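Local coordinates for protein transcriptional repressor PadR (Bacillus cereus, PDB 6JYI) that probably binds DNA as a dimeric, PadR-like winged helix-turn-helix factor and probably represses transcription, at residues A[12-16]-A[30-35]. Numbering follows the deposited sequence.
Sequences VVLGL and VFEDVF
Both segments are helical, 12-16 within helix 8-19 and 30-35 at the C-terminal end of helix 24-35; their local axes cross nearly at right angles (98°), 12.5 Å apart at closest approach. Across this wide spacing, with CA atoms 8.6 Å apart for both V12–F35 and L16–V30, the long side chains of L16, F31 and F35 span the gap to smaller valines, and no hydrogen bond joins the segments. V30 points toward helix 8-19, its CG1 lying 3.9 Å from L16 CD2; a compact branched residue suffices because L16 (m, t) extends to meet it. F31 leaves its helix sideways with chi1 near -109°, between wells, its flat ring between the helices: CZ lies 3.3 Å from V12 CG1 and CE2 4.3 Å from V13 CG2. Such apolar packing forms part of the hydrophobic core of the PadR winged helix-turn-helix domain; V13 and F31 also touch helix 46-55. Over 31-35 the helix widens into a pi-type turn, V34 departing to -117/-58; V30 O takes V34 N at 2.9 Å and, weakly, F35 N at 3.4 Å. F35 (m) receives V12 CG1 over its ring face, a CH-pi contact 3.8 Å from the centroid, while its CE1 meets L16 CD2 at 3.6 Å; Y107 of the second subunit packs edge-to-face with F35.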
loop_
_atom_site.group_PDB
_atom_site.type_symbol
_atom_site.label_atom_id
_atom_site.label_comp_id
_atom_site.label_asym_id
_atom_site.label_seq_id
_atom_site.Cartn_x
_atom_site.Cartn_y
_atom_site.Cartn_z
ATOM N N VAL A 12 3.490 6.083 13.785
ATOM C CA VAL A 12 4.691 6.143 12.981
ATOM C C VAL A 12 5.665 7.154 13.596
ATOM O O VAL A 12 6.855 6.851 13.793
ATOM C CB VAL A 12 4.438 6.542 11.494
ATOM C CG1 VAL A 12 5.748 6.683 10.779
ATOM C CG2 VAL A 12 3.504 5.544 10.750
ATOM N N VAL A 13 5.148 8.343 13.912
ATOM C CA VAL A 13 5.951 9.405 14.505
ATOM C C VAL A 13 6.415 9.031 15.892
ATOM O O VAL A 13 7.591 9.150 16.194
ATOM C CB VAL A 13 5.179 10.750 14.525
ATOM C CG1 VAL A 13 5.948 11.805 15.310
ATOM C CG2 VAL A 13 4.905 11.195 13.060
ATOM N N LEU A 14 5.509 8.541 16.740
ATOM C CA LEU A 14 5.909 8.142 18.115
ATOM C C LEU A 14 6.931 7.056 18.096
ATOM O O LEU A 14 7.943 7.101 18.844
ATOM C CB LEU A 14 4.695 7.716 18.950
ATOM C CG LEU A 14 3.720 8.868 19.220
ATOM C CD1 LEU A 14 2.359 8.351 19.810
ATOM C CD2 LEU A 14 4.343 9.859 20.201
ATOM N N GLY A 15 6.720 6.057 17.242
ATOM C CA GLY A 15 7.737 5.030 17.126
ATOM C C GLY A 15 9.101 5.507 16.726
ATOM O O GLY A 15 10.124 5.041 17.259
ATOM N N LEU A 16 9.160 6.431 15.792
ATOM C CA LEU A 16 10.440 6.983 15.380
ATOM C C LEU A 16 11.159 7.658 16.547
ATOM O O LEU A 16 12.353 7.418 16.801
ATOM C CB LEU A 16 10.219 7.984 14.249
ATOM C CG LEU A 16 10.019 7.397 12.856
ATOM C CD1 LEU A 16 9.740 8.555 11.841
ATOM C CD2 LEU A 16 11.246 6.570 12.429
ATOM N N VAL A 30 13.472 10.344 7.117
ATOM C CA VAL A 30 13.203 8.912 7.415
ATOM C C VAL A 30 11.910 8.469 6.754
ATOM O O VAL A 30 11.824 7.384 6.189
ATOM C CB VAL A 30 13.122 8.542 8.905
ATOM C CG1 VAL A 30 13.155 6.978 9.015
ATOM C CG2 VAL A 30 14.299 9.061 9.630
ATOM N N PHE A 31 10.913 9.342 6.788
ATOM C CA PHE A 31 9.662 9.077 6.097
ATOM C C PHE A 31 9.848 8.860 4.592
ATOM O O PHE A 31 9.303 7.908 4.027
ATOM C CB PHE A 31 8.669 10.214 6.288
ATOM C CG PHE A 31 7.521 9.877 7.176
ATOM C CD1 PHE A 31 6.383 9.335 6.642
ATOM C CD2 PHE A 31 7.599 10.076 8.539
ATOM C CE1 PHE A 31 5.323 9.002 7.402
ATOM C CE2 PHE A 31 6.515 9.749 9.355
ATOM C CZ PHE A 31 5.362 9.212 8.772
ATOM N N GLU A 32 10.597 9.733 3.941
ATOM C CA GLU A 32 10.763 9.620 2.505
ATOM C C GLU A 32 11.617 8.416 2.143
ATOM O O GLU A 32 11.418 7.809 1.085
ATOM C CB GLU A 32 11.473 10.829 1.910
ATOM C CG GLU A 32 10.859 12.171 2.155
ATOM C CD GLU A 32 11.810 13.307 1.734
ATOM O OE1 GLU A 32 13.010 13.037 1.452
ATOM O OE2 GLU A 32 11.354 14.472 1.696
ATOM N N ASP A 33 12.599 8.120 2.988
ATOM C CA ASP A 33 13.591 7.093 2.685
ATOM C C ASP A 33 13.056 5.674 2.919
ATOM O O ASP A 33 13.361 4.758 2.147
ATOM C CB ASP A 33 14.840 7.271 3.580
ATOM C CG ASP A 33 15.789 8.379 3.103
ATOM O OD1 ASP A 33 15.623 8.967 1.995
ATOM O OD2 ASP A 33 16.738 8.647 3.881
ATOM N N VAL A 34 12.300 5.504 4.007
ATOM C CA VAL A 34 11.924 4.207 4.550
ATOM C C VAL A 34 10.406 4.028 4.503
ATOM O O VAL A 34 9.912 3.097 3.855
ATOM C CB VAL A 34 12.393 4.076 6.019
ATOM C CG1 VAL A 34 11.782 2.883 6.683
ATOM C CG2 VAL A 34 13.916 4.053 6.112
ATOM N N PHE A 35 9.653 4.924 5.141
ATOM C CA PHE A 35 8.196 4.712 5.294
ATOM C C PHE A 35 7.358 4.876 4.019
ATOM O O PHE A 35 6.253 4.351 3.938
ATOM C CB PHE A 35 7.622 5.548 6.451
ATOM C CG PHE A 35 8.074 5.100 7.790
ATOM C CD1 PHE A 35 9.244 5.539 8.331
ATOM C CD2 PHE A 35 7.347 4.210 8.519
ATOM C CE1 PHE A 35 9.663 5.114 9.599
ATOM C CE2 PHE A 35 7.802 3.801 9.765
ATOM C CZ PHE A 35 8.957 4.265 10.281
#